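L-Ala-D/L-Glu epimerase, a muconate lactonizing enzyme (Klebsiella pneumoniae subsp. pneumoniae MGH 78578, PDB 3FCP) belongs to the enolase superfamily and pairs an N-terminal capping domain with a modified TIM barrel that holds a magnesium ion. Local coordinates at residues A[13-19]-A[32-38]; A[165-171]-A[194-200]; A[297-302]-A[322-328]; A[336-340]-A[361-367]. All coordinates share one frame. Residues are numbered along the deposited sequence.

Contact 1: A[13-19]-A[32-38]; sequences WIVDVPT and CQSLVIV
Ser-34 OG donates to Asp-16 OD1 at 2.6 Å, a side-chain bond across a non-hydrogen-bonded antiparallel pair; Asp-16 and Ser-34 both take chi1 m, and Asp-16 OD2 is left to form a salt bridge with Arg-372. Three pairs of backbone bonds carry the ladder: Trp-13 N to Ile-37 O and Ile-37 N to Trp-13 O, both 2.9 Å; Val-15 N to Leu-35 O and Leu-35 N to Val-15 O, both 2.7 Å; Val-17 N to Gln-33 O at 3.0 Å and Gln-33 N to Val-17 O at 2.8 Å. The strands, extended throughout, run at 149° with axes 4.5 Å apart at closest; Ile-14 faces Val-36 with a CA–CA distance of 4.6 Å. Trp-13, Val-15, Val-17, Gln-33, Leu-35 and Ile-37 share one face, where Val-15 CG2 meets Ile-37 CG1 at 4.0 Å, Val-17 CG2 meets Leu-35 CD1 at 4.2 Å and Trp-13 CE3 meets Ile-37 CG2 at 4.1 Å. Helix 364-370 packs on this face, and Gln-33 NE2 reaches Leu-304 O. On the other face Ile-14 and Val-36 pack against helix 65-80. These are the first two strands of the antiparallel three-stranded sheet of the capping domain. Beta-branched Val and Ile suit extended backbone, and Leu-35 adds apolar bulk; the partly exposed Asp-16 carboxylate has both oxygens satisfied, by Ser-34 OG and Arg-372, on a face otherwise packed by helix 65-80.

Contact 2: A[165-171]-A[194-200]; sequences RAFKLKI and ASIRVDV
The backbones run parallel in register, Ala-166 beside Ser-195 through Lys-170 beside Asp-199, with segment axes 4.4 Å apart and inclined by 26°. Hydrogen bonds zigzag between them: Ser-195 N to Arg-165 O, Phe-167 N to Ser-195 O and Arg-197 N to Phe-167 O, all 2.8 Å; Leu-169 N to Arg-197 O and Asp-199 N to Leu-169 O, both 2.7 Å.

Charged groups gather on one face. Lys-168, t at all four chi angles, brings NZ to 3.2 Å from Asp-199 OD2, a salt bridge with a weak hydrogen bond; this full extension lets one cation serve Glu-225 and Glu-327 too. Lys-170 NZ lies a long 3.8 Å from Asp-199 OD2, which accepts from a water at 2.5 Å; Asp-199 OD1 accepts from Asn-201 N.

On the opposite face Leu-169 CD1 packs on Ile-196 CG2 at 3.8 Å, both residues against helix 176-189. Beside the loops, the Phe-167 ring edge, at CE2, meets Ala-194 CB at 3.6 Å.

Strand 166-170, helix 176-189 and strand 195-199 form a beta-alpha-beta unit; apolar residues outward and charges inward fit a TIM barrel, its second strand bearing the Lys-X-Lys familiar from the muconate lactonizing enzyme subgroup.

Contact 3: A[297-302]-A[322-328]; sequences GLYGGT and LQWGTEM
Here the barrel closes: strand 297-300, the last regular parallel strand, meets the irregular run 322-328, whose Thr-326 also bonds by its backbone to Leu-140 of the first barrel strand. Leu-322 to Gly-325 is a type I turn, with Gly-325 N on Leu-322 O at 3.2 Å; Gly-325 has phi of 70°, which favours glycine. Trp-324 N then donates to Leu-298 O at 3.2 Å, Gly-300 N to Gly-325 O at 2.9 Å, and Glu-327 N to Gly-300 O at 2.9 Å. Gly-300 and Thr-326 form a single bridge with CA atoms 4.1 Å apart, so close that a side chain at Gly-300 would clash with Thr-326 CB. The run, irregular in this chain, thus takes the position of the eighth strand of the (beta/alpha)7-beta barrel characteristic of the enolase superfamily. Glu-327, chi1 p and chi2 t, reaches in with both carboxylate oxygens: OE1 accepts from Tyr-299 OH at 2.6 Å and OE2 from Thr-302 N at 2.9 Å, while Lys-168 pairs with OE1 from the second strand. The Tyr-299 ring, chi1 t, lays CD1 3.7 Å from Trp-324 CB. On the helix side Leu-298 CB meets Leu-322 CD2 at 3.4 Å, and one water accepts from Leu-298 N at 2.8 Å and Gln-323 N at 3.0 Å. Gln-323 NE2, on the surface, bonds to Asp-205 of the second subunit.

Contact 4: A[336-340]-A[361-367]; sequences DDIVS and ELDEDKL
Ile-338 is the hub, with chi1 and chi2 both p, so that its branches lie between the helix and the residues before it: CD1 meets Leu-362 CD1 at 3.7 Å, and CG2 meets Leu-367 CA at 3.7 Å and Leu-367 CD1 at 4.3 Å. Leu-362 and Leu-367 share chi1 t, chi2 p. The wide branched shape of Ile-338 fills this space, which Val-15 and Ile-37 border as well. Asp-363, chi1 t, is the N-cap of helix 364-370: its OD1 accepts from Lys-366 N at 3.2 Å, a short acidic side chain suiting the exposed NH groups. Lys-366 runs m, t, t, p; the final bend sets NZ 3.5 Å from Asp-363 OD2, a salt bridge, while CE passes 3.0 Å from Asp-336 OD2. Asp-336 OD1 bonds to the hydroxyl of Tyr-370. Asp-337 OD1 accepts a hydrogen bond from Ile-338 N, the next residue, at 2.6 Å. The backbones meet in a single bridge, Val-339 with Leu-362, CA–CA 4.5 Å, flanked by the hydrogen bonds Asp-363 N to Ile-338 O at 2.8 Å and Ser-340 N to Glu-361 O at 2.9 Å. A C-terminal segment that returns to pack on the capping-domain sheet fits the enolase superfamily.

The four contacts fall into two touching pairs. Contacts 2 and 3, centres about 13 Å apart, both belong to the barrel sheet; Lys-168 NZ and Glu-327 OE1 form a 2.8 Å salt bridge. Their charged side lies by the magnesium ion held by Asn-201, Asp-250 and Glu-251: the Asp-199 side chain is about 4 Å from it and that of Glu-327 about 7 Å. Contacts 1 and 4, centres about 11 Å apart, join the capping sheet to loop 336-340 and the C-terminal helix, through Val-15 CG1 on Ile-338 CG2 and Trp-13 CH2 on Leu-367 CD2 respectively, both 3.7 Å. Contact 1 comes within about 8 Å of contact 3, nearest atoms.

Contact 1: A[13-19]-A[32-38]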
# COMPACT_ATOMS: atom_id res chain seq x y z
N TRP A 13 -20.55 -42.06 -19.14
CA TRP A 13 -20.62 -42.13 -20.59
C TRP A 13 -20.44 -40.74 -21.18
O TRP A 13 -20.83 -39.75 -20.57
CB TRP A 13 -22.00 -42.60 -21.04
CG TRP A 13 -22.49 -43.87 -20.41
CD1 TRP A 13 -22.39 -45.13 -20.93
CD2 TRP A 13 -23.23 -43.99 -19.19
NE1 TRP A 13 -23.03 -46.03 -20.10
CE2 TRP A 13 -23.56 -45.35 -19.03
CE3 TRP A 13 -23.66 -43.07 -18.22
CZ2 TRP A 13 -24.29 -45.83 -17.94
CZ3 TRP A 13 -24.39 -43.54 -17.13
CH2 TRP A 13 -24.70 -44.91 -17.00
N ILE A 14 -19.84 -40.68 -22.37
CA ILE A 14 -19.70 -39.41 -23.05
C ILE A 14 -20.90 -39.46 -23.98
O ILE A 14 -21.05 -40.39 -24.77
CB ILE A 14 -18.42 -39.32 -23.89
CG1 ILE A 14 -17.19 -39.28 -22.98
CG2 ILE A 14 -18.47 -38.07 -24.76
CD1 ILE A 14 -15.86 -39.14 -23.71
N VAL A 15 -21.78 -38.48 -23.85
CA VAL A 15 -22.99 -38.43 -24.66
C VAL A 15 -22.97 -37.23 -25.59
O VAL A 15 -22.74 -36.11 -25.15
CB VAL A 15 -24.23 -38.34 -23.75
CG1 VAL A 15 -25.48 -38.39 -24.59
CG2 VAL A 15 -24.21 -39.49 -22.76
N ASP A 16 -23.21 -37.48 -26.87
CA ASP A 16 -23.25 -36.41 -27.86
C ASP A 16 -24.70 -36.20 -28.25
O ASP A 16 -25.30 -37.03 -28.94
CB ASP A 16 -22.41 -36.77 -29.09
CG ASP A 16 -20.94 -36.93 -28.76
OD1 ASP A 16 -20.40 -36.08 -28.02
OD2 ASP A 16 -20.32 -37.91 -29.23
N VAL A 17 -25.26 -35.08 -27.79
CA VAL A 17 -26.64 -34.74 -28.07
C VAL A 17 -26.70 -33.60 -29.07
O VAL A 17 -25.89 -32.68 -29.03
CB VAL A 17 -27.38 -34.32 -26.78
CG1 VAL A 17 -27.47 -35.50 -25.83
CG2 VAL A 17 -26.65 -33.16 -26.11
N PRO A 18 -27.67 -33.66 -30.00
CA PRO A 18 -27.84 -32.64 -31.03
C PRO A 18 -28.36 -31.30 -30.48
O PRO A 18 -29.19 -31.26 -29.57
CB PRO A 18 -28.83 -33.29 -31.99
CG PRO A 18 -29.70 -34.06 -31.06
CD PRO A 18 -28.70 -34.71 -30.14
N THR A 19 -27.85 -30.22 -31.05
CA THR A 19 -28.25 -28.88 -30.66
C THR A 19 -29.23 -28.33 -31.69
O THR A 19 -29.34 -28.86 -32.80
CB THR A 19 -27.04 -27.94 -30.62
OG1 THR A 19 -26.48 -27.84 -31.94
CG2 THR A 19 -25.98 -28.48 -29.67
N CYS A 32 -23.44 -30.73 -32.19
CA CYS A 32 -23.64 -31.55 -31.00
C CYS A 32 -22.97 -30.96 -29.77
O CYS A 32 -21.96 -30.27 -29.87
CB CYS A 32 -23.09 -32.97 -31.22
SG CYS A 32 -23.85 -33.94 -32.55
N GLN A 33 -23.55 -31.24 -28.61
CA GLN A 33 -22.99 -30.80 -27.33
C GLN A 33 -22.61 -32.11 -26.64
O GLN A 33 -23.43 -33.03 -26.56
CB GLN A 33 -24.03 -30.03 -26.52
CG GLN A 33 -23.66 -29.82 -25.05
CD GLN A 33 -22.38 -29.03 -24.84
OE1 GLN A 33 -21.30 -29.43 -25.31
NE2 GLN A 33 -22.48 -27.92 -24.13
N SER A 34 -21.38 -32.21 -26.16
CA SER A 34 -20.92 -33.43 -25.50
C SER A 34 -21.03 -33.37 -23.99
O SER A 34 -20.38 -32.54 -23.34
CB SER A 34 -19.47 -33.73 -25.90
OG SER A 34 -19.35 -33.79 -27.31
N LEU A 35 -21.84 -34.25 -23.42
CA LEU A 35 -22.03 -34.30 -21.98
C LEU A 35 -21.38 -35.54 -21.38
O LEU A 35 -21.39 -36.61 -21.99
CB LEU A 35 -23.53 -34.36 -21.64
CG LEU A 35 -24.52 -33.52 -22.44
CD1 LEU A 35 -25.94 -33.88 -22.02
CD2 LEU A 35 -24.26 -32.04 -22.24
N VAL A 36 -20.78 -35.40 -20.20
CA VAL A 36 -20.23 -36.57 -19.53
C VAL A 36 -21.22 -36.84 -18.41
O VAL A 36 -21.35 -36.06 -17.46
CB VAL A 36 -18.83 -36.33 -18.94
CG1 VAL A 36 -18.36 -37.59 -18.23
CG2 VAL A 36 -17.85 -35.97 -20.05
N ILE A 37 -21.95 -37.95 -18.54
CA ILE A 37 -22.96 -38.34 -17.59
C ILE A 37 -22.44 -39.44 -16.68
O ILE A 37 -21.72 -40.34 -17.12
CB ILE A 37 -24.24 -38.83 -18.33
CG1 ILE A 37 -24.81 -37.70 -19.18
CG2 ILE A 37 -25.27 -39.35 -17.34
CD1 ILE A 37 -25.26 -36.49 -18.40
N VAL A 38 -22.82 -39.37 -15.41
CA VAL A 38 -22.39 -40.37 -14.45
C VAL A 38 -23.58 -40.94 -13.69
O VAL A 38 -24.56 -40.25 -13.43
CB VAL A 38 -21.39 -39.76 -13.43
CG1 VAL A 38 -21.97 -38.50 -12.81
CG2 VAL A 38 -21.08 -40.77 -12.33

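Contact 2: A[165-171]-A[194-200]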
# COMPACT_ATOMS: atom_id res chain seq x y z
N ARG A 165 -36.48 -10.74 -20.23
CA ARG A 165 -36.33 -9.37 -19.75
C ARG A 165 -34.85 -9.04 -19.53
O ARG A 165 -34.48 -7.88 -19.36
CB ARG A 165 -37.11 -9.20 -18.44
CG ARG A 165 -38.50 -9.79 -18.50
CD ARG A 165 -39.33 -9.41 -17.29
NE ARG A 165 -39.64 -7.98 -17.27
CZ ARG A 165 -40.38 -7.36 -18.19
NH1 ARG A 165 -40.88 -8.03 -19.21
NH2 ARG A 165 -40.61 -6.06 -18.08
N ALA A 166 -34.01 -10.07 -19.54
CA ALA A 166 -32.57 -9.89 -19.38
C ALA A 166 -31.89 -10.62 -20.53
O ALA A 166 -32.28 -11.73 -20.89
CB ALA A 166 -32.10 -10.45 -18.05
N PHE A 167 -30.87 -9.99 -21.11
CA PHE A 167 -30.15 -10.59 -22.22
C PHE A 167 -28.64 -10.49 -22.01
O PHE A 167 -28.14 -9.49 -21.49
CB PHE A 167 -30.52 -9.89 -23.53
CG PHE A 167 -31.99 -9.96 -23.85
CD1 PHE A 167 -32.55 -11.11 -24.39
CD2 PHE A 167 -32.82 -8.88 -23.57
CE1 PHE A 167 -33.92 -11.18 -24.66
CE2 PHE A 167 -34.19 -8.94 -23.84
CZ PHE A 167 -34.74 -10.10 -24.38
N LYS A 168 -27.93 -11.54 -22.40
CA LYS A 168 -26.48 -11.57 -22.30
C LYS A 168 -25.93 -11.61 -23.72
O LYS A 168 -26.20 -12.55 -24.47
CB LYS A 168 -26.03 -12.81 -21.51
CG LYS A 168 -24.54 -13.12 -21.62
CD LYS A 168 -24.15 -14.31 -20.74
CE LYS A 168 -22.79 -14.87 -21.14
NZ LYS A 168 -22.26 -15.86 -20.16
N LEU A 169 -25.18 -10.58 -24.10
CA LEU A 169 -24.62 -10.52 -25.44
C LEU A 169 -23.17 -10.96 -25.44
O LEU A 169 -22.37 -10.51 -24.61
CB LEU A 169 -24.71 -9.10 -26.01
CG LEU A 169 -25.90 -8.22 -25.60
CD1 LEU A 169 -25.82 -6.92 -26.39
CD2 LEU A 169 -27.20 -8.94 -25.85
N LYS A 170 -22.81 -11.84 -26.36
CA LYS A 170 -21.44 -12.29 -26.44
C LYS A 170 -20.71 -11.47 -27.49
O LYS A 170 -21.20 -11.28 -28.60
CB LYS A 170 -21.37 -13.79 -26.76
CG LYS A 170 -22.02 -14.65 -25.68
CD LYS A 170 -21.30 -15.98 -25.46
CE LYS A 170 -19.91 -15.78 -24.88
NZ LYS A 170 -19.24 -17.09 -24.56
N ILE A 171 -19.55 -10.95 -27.10
CA ILE A 171 -18.74 -10.14 -28.00
C ILE A 171 -17.29 -10.48 -27.76
O ILE A 171 -16.98 -11.35 -26.96
CB ILE A 171 -18.96 -8.64 -27.73
CG1 ILE A 171 -18.66 -8.33 -26.26
CG2 ILE A 171 -20.40 -8.26 -28.05
CD1 ILE A 171 -18.77 -6.87 -25.89
N ALA A 194 -35.48 -4.10 -20.78
CA ALA A 194 -34.54 -5.21 -20.77
C ALA A 194 -33.17 -4.89 -20.17
O ALA A 194 -32.59 -3.84 -20.45
CB ALA A 194 -34.36 -5.74 -22.19
N SER A 195 -32.68 -5.79 -19.33
CA SER A 195 -31.37 -5.64 -18.71
C SER A 195 -30.36 -6.21 -19.70
O SER A 195 -30.43 -7.38 -20.08
CB SER A 195 -31.30 -6.44 -17.40
OG SER A 195 -29.98 -6.43 -16.87
N ILE A 196 -29.43 -5.37 -20.13
CA ILE A 196 -28.43 -5.81 -21.09
C ILE A 196 -27.08 -6.07 -20.44
O ILE A 196 -26.51 -5.18 -19.79
CB ILE A 196 -28.22 -4.76 -22.22
CG1 ILE A 196 -29.56 -4.43 -22.89
CG2 ILE A 196 -27.21 -5.29 -23.24
CD1 ILE A 196 -30.27 -5.61 -23.52
N ARG A 197 -26.58 -7.29 -20.59
CA ARG A 197 -25.27 -7.65 -20.06
C ARG A 197 -24.44 -8.11 -21.24
O ARG A 197 -24.99 -8.58 -22.24
CB ARG A 197 -25.38 -8.80 -19.04
CG ARG A 197 -26.29 -8.55 -17.83
CD ARG A 197 -27.72 -9.03 -18.09
NE ARG A 197 -28.58 -8.90 -16.92
CZ ARG A 197 -28.49 -9.66 -15.83
NH1 ARG A 197 -27.57 -10.61 -15.75
NH2 ARG A 197 -29.32 -9.46 -14.82
N VAL A 198 -23.12 -7.96 -21.16
CA VAL A 198 -22.25 -8.41 -22.24
C VAL A 198 -21.19 -9.33 -21.64
O VAL A 198 -20.83 -9.21 -20.46
CB VAL A 198 -21.54 -7.24 -22.97
CG1 VAL A 198 -22.58 -6.21 -23.42
CG2 VAL A 198 -20.49 -6.60 -22.06
N ASP A 199 -20.68 -10.24 -22.46
CA ASP A 199 -19.66 -11.18 -22.04
C ASP A 199 -18.58 -11.18 -23.11
O ASP A 199 -18.83 -11.55 -24.26
CB ASP A 199 -20.28 -12.58 -21.89
CG ASP A 199 -19.28 -13.63 -21.44
OD1 ASP A 199 -18.19 -13.26 -20.96
OD2 ASP A 199 -19.59 -14.84 -21.58
N VAL A 200 -17.38 -10.73 -22.74
CA VAL A 200 -16.25 -10.66 -23.66
C VAL A 200 -15.41 -11.94 -23.55
O VAL A 200 -14.50 -12.17 -24.35
CB VAL A 200 -15.35 -9.44 -23.34
CG1 VAL A 200 -14.50 -9.09 -24.56
CG2 VAL A 200 -16.20 -8.26 -22.92
O HOH W 1 -18.24 -16.94 -21.28

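Contact 3: A[297-302]-A[322-328]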
# COMPACT_ATOMS: atom_id res chain seq x y z
N GLY A 297 -21.46 -9.55 -5.30
CA GLY A 297 -22.73 -10.10 -5.76
C GLY A 297 -22.64 -11.48 -6.40
O GLY A 297 -21.55 -11.93 -6.78
N LEU A 298 -23.79 -12.14 -6.54
CA LEU A 298 -23.84 -13.49 -7.08
C LEU A 298 -24.65 -13.64 -8.38
O LEU A 298 -25.65 -12.94 -8.59
CB LEU A 298 -24.41 -14.45 -6.02
CG LEU A 298 -23.73 -14.42 -4.65
CD1 LEU A 298 -24.45 -15.37 -3.69
CD2 LEU A 298 -22.27 -14.80 -4.78
N TYR A 299 -24.20 -14.57 -9.22
CA TYR A 299 -24.81 -14.88 -10.51
C TYR A 299 -24.73 -16.40 -10.72
O TYR A 299 -23.69 -17.01 -10.45
CB TYR A 299 -24.02 -14.17 -11.63
CG TYR A 299 -24.47 -14.44 -13.05
CD1 TYR A 299 -25.69 -13.95 -13.54
CD2 TYR A 299 -23.62 -15.08 -13.96
CE1 TYR A 299 -26.04 -14.08 -14.88
CE2 TYR A 299 -23.95 -15.21 -15.31
CZ TYR A 299 -25.16 -14.70 -15.76
OH TYR A 299 -25.45 -14.76 -17.10
N GLY A 300 -25.83 -16.99 -11.19
CA GLY A 300 -25.87 -18.43 -11.44
C GLY A 300 -25.37 -18.77 -12.84
O GLY A 300 -26.13 -18.69 -13.81
N GLY A 301 -24.10 -19.17 -12.94
CA GLY A 301 -23.51 -19.46 -14.23
C GLY A 301 -23.66 -20.87 -14.77
O GLY A 301 -24.02 -21.80 -14.04
N THR A 302 -23.36 -21.04 -16.06
CA THR A 302 -23.47 -22.33 -16.73
C THR A 302 -22.31 -22.61 -17.67
O THR A 302 -21.59 -21.70 -18.08
CB THR A 302 -24.76 -22.42 -17.61
OG1 THR A 302 -25.00 -23.78 -17.98
CG2 THR A 302 -24.61 -21.57 -18.87
N LEU A 322 -29.48 -14.31 -5.53
CA LEU A 322 -28.71 -14.03 -6.74
C LEU A 322 -29.14 -12.71 -7.37
O LEU A 322 -30.12 -12.66 -8.12
CB LEU A 322 -28.87 -15.17 -7.74
CG LEU A 322 -28.47 -16.57 -7.24
CD1 LEU A 322 -28.55 -17.55 -8.39
CD2 LEU A 322 -27.05 -16.55 -6.68
N GLN A 323 -28.41 -11.64 -7.06
CA GLN A 323 -28.73 -10.33 -7.58
C GLN A 323 -28.78 -10.28 -9.10
O GLN A 323 -29.64 -9.62 -9.68
CB GLN A 323 -27.71 -9.30 -7.07
CG GLN A 323 -27.88 -7.90 -7.65
CD GLN A 323 -26.92 -6.88 -7.06
OE1 GLN A 323 -26.08 -7.21 -6.22
NE2 GLN A 323 -27.03 -5.63 -7.50
N TRP A 324 -27.86 -10.99 -9.75
CA TRP A 324 -27.81 -10.96 -11.21
C TRP A 324 -28.55 -12.09 -11.93
O TRP A 324 -28.38 -12.27 -13.14
CB TRP A 324 -26.35 -10.89 -11.64
CG TRP A 324 -25.67 -9.69 -11.05
CD1 TRP A 324 -24.93 -9.64 -9.91
CD2 TRP A 324 -25.76 -8.34 -11.54
NE1 TRP A 324 -24.55 -8.34 -9.65
CE2 TRP A 324 -25.04 -7.52 -10.63
CE3 TRP A 324 -26.37 -7.74 -12.65
CZ2 TRP A 324 -24.92 -6.14 -10.80
CZ3 TRP A 324 -26.25 -6.36 -12.82
CH2 TRP A 324 -25.53 -5.58 -11.90
N GLY A 325 -29.37 -12.84 -11.20
CA GLY A 325 -30.13 -13.93 -11.80
C GLY A 325 -29.26 -15.10 -12.22
O GLY A 325 -28.20 -15.33 -11.64
N THR A 326 -29.71 -15.86 -13.21
CA THR A 326 -28.96 -17.02 -13.70
C THR A 326 -29.03 -17.10 -15.22
O THR A 326 -29.85 -16.43 -15.86
CB THR A 326 -29.51 -18.37 -13.15
OG1 THR A 326 -30.51 -18.88 -14.04
CG2 THR A 326 -30.14 -18.18 -11.77
N GLU A 327 -28.16 -17.94 -15.79
CA GLU A 327 -28.12 -18.17 -17.22
C GLU A 327 -28.30 -19.67 -17.48
O GLU A 327 -27.62 -20.25 -18.33
CB GLU A 327 -26.78 -17.69 -17.80
CG GLU A 327 -25.56 -18.13 -16.99
CD GLU A 327 -24.25 -17.73 -17.64
OE1 GLU A 327 -24.20 -16.65 -18.27
OE2 GLU A 327 -23.27 -18.49 -17.51
N MET A 328 -29.22 -20.29 -16.76
CA MET A 328 -29.44 -21.73 -16.92
C MET A 328 -30.40 -22.12 -18.05
O MET A 328 -31.44 -22.76 -17.83
CB MET A 328 -29.88 -22.33 -15.59
CG MET A 328 -28.71 -23.00 -14.84
SD MET A 328 -27.27 -21.96 -14.50
CE MET A 328 -26.67 -21.73 -15.83
O HOH W 2 -26.09 -11.60 -5.10

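Contact 4: A[336-340]-A[361-367]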
# COMPACT_ATOMS: atom_id res chain seq x y z
N ASP A 336 -32.62 -32.63 -28.06
CA ASP A 336 -32.95 -33.80 -27.25
C ASP A 336 -31.97 -33.88 -26.08
O ASP A 336 -30.89 -33.30 -26.13
CB ASP A 336 -32.85 -35.08 -28.10
CG ASP A 336 -33.80 -36.18 -27.61
OD1 ASP A 336 -33.77 -37.29 -28.18
OD2 ASP A 336 -34.58 -35.94 -26.66
N ASP A 337 -32.35 -34.60 -25.03
CA ASP A 337 -31.50 -34.75 -23.85
C ASP A 337 -31.56 -36.22 -23.41
O ASP A 337 -32.24 -37.03 -24.05
CB ASP A 337 -32.02 -33.86 -22.71
CG ASP A 337 -30.92 -33.44 -21.73
OD1 ASP A 337 -29.98 -34.23 -21.49
OD2 ASP A 337 -31.02 -32.32 -21.19
N ILE A 338 -30.87 -36.56 -22.33
CA ILE A 338 -30.88 -37.94 -21.86
C ILE A 338 -31.75 -38.17 -20.62
O ILE A 338 -31.61 -39.18 -19.94
CB ILE A 338 -29.43 -38.46 -21.59
CG1 ILE A 338 -28.61 -37.41 -20.83
CG2 ILE A 338 -28.75 -38.82 -22.91
CD1 ILE A 338 -29.01 -37.22 -19.39
N VAL A 339 -32.65 -37.23 -20.33
CA VAL A 339 -33.56 -37.37 -19.19
C VAL A 339 -34.95 -37.78 -19.69
O VAL A 339 -35.30 -37.55 -20.84
CB VAL A 339 -33.70 -36.05 -18.36
CG1 VAL A 339 -32.36 -35.69 -17.73
CG2 VAL A 339 -34.21 -34.91 -19.25
N SER A 340 -35.74 -38.39 -18.81
CA SER A 340 -37.08 -38.81 -19.19
C SER A 340 -38.01 -37.61 -19.30
O SER A 340 -38.83 -37.54 -20.22
CB SER A 340 -37.63 -39.81 -18.17
OG SER A 340 -37.71 -39.23 -16.88
N GLU A 361 -34.85 -37.90 -13.97
CA GLU A 361 -34.50 -39.31 -14.12
C GLU A 361 -33.84 -39.58 -15.46
O GLU A 361 -34.16 -38.95 -16.47
CB GLU A 361 -35.78 -40.15 -14.00
CG GLU A 361 -35.59 -41.52 -13.38
CD GLU A 361 -35.32 -41.45 -11.88
OE1 GLU A 361 -34.24 -40.97 -11.49
OE2 GLU A 361 -36.19 -41.88 -11.10
N LEU A 362 -32.92 -40.53 -15.47
CA LEU A 362 -32.21 -40.91 -16.69
C LEU A 362 -33.08 -41.74 -17.62
O LEU A 362 -33.78 -42.66 -17.18
CB LEU A 362 -30.97 -41.71 -16.31
CG LEU A 362 -29.77 -41.73 -17.26
CD1 LEU A 362 -29.26 -40.31 -17.45
CD2 LEU A 362 -28.68 -42.62 -16.67
N ASP A 363 -33.07 -41.40 -18.91
CA ASP A 363 -33.83 -42.13 -19.92
C ASP A 363 -32.79 -43.05 -20.57
O ASP A 363 -32.07 -42.64 -21.48
CB ASP A 363 -34.39 -41.17 -20.97
CG ASP A 363 -35.24 -41.88 -22.03
OD1 ASP A 363 -34.91 -43.02 -22.40
OD2 ASP A 363 -36.23 -41.28 -22.50
N GLU A 364 -32.71 -44.29 -20.08
CA GLU A 364 -31.73 -45.23 -20.60
C GLU A 364 -31.73 -45.42 -22.10
O GLU A 364 -30.66 -45.53 -22.71
CB GLU A 364 -31.88 -46.59 -19.90
CG GLU A 364 -31.23 -46.63 -18.52
CD GLU A 364 -31.06 -48.04 -18.00
OE1 GLU A 364 -32.08 -48.69 -17.69
OE2 GLU A 364 -29.90 -48.51 -17.91
N ASP A 365 -32.90 -45.45 -22.72
CA ASP A 365 -32.97 -45.63 -24.16
C ASP A 365 -32.23 -44.49 -24.85
O ASP A 365 -31.45 -44.72 -25.77
CB ASP A 365 -34.42 -45.70 -24.63
CG ASP A 365 -35.11 -46.98 -24.21
OD1 ASP A 365 -34.44 -48.04 -24.23
OD2 ASP A 365 -36.31 -46.94 -23.87
N LYS A 366 -32.47 -43.26 -24.40
CA LYS A 366 -31.79 -42.11 -24.99
C LYS A 366 -30.31 -42.12 -24.62
O LYS A 366 -29.45 -41.84 -25.46
CB LYS A 366 -32.44 -40.81 -24.51
CG LYS A 366 -33.75 -40.47 -25.22
CD LYS A 366 -34.23 -39.09 -24.82
CE LYS A 366 -35.39 -38.63 -25.68
NZ LYS A 366 -36.52 -39.59 -25.59
N LEU A 367 -30.00 -42.46 -23.37
CA LEU A 367 -28.62 -42.50 -22.93
C LEU A 367 -27.79 -43.35 -23.88
O LEU A 367 -26.77 -42.91 -24.39
CB LEU A 367 -28.52 -43.09 -21.52
CG LEU A 367 -27.08 -43.25 -21.00
CD1 LEU A 367 -26.40 -41.89 -20.92
CD2 LEU A 367 -27.12 -43.92 -19.63
O HOH W 3 -36.41 -36.54 -15.78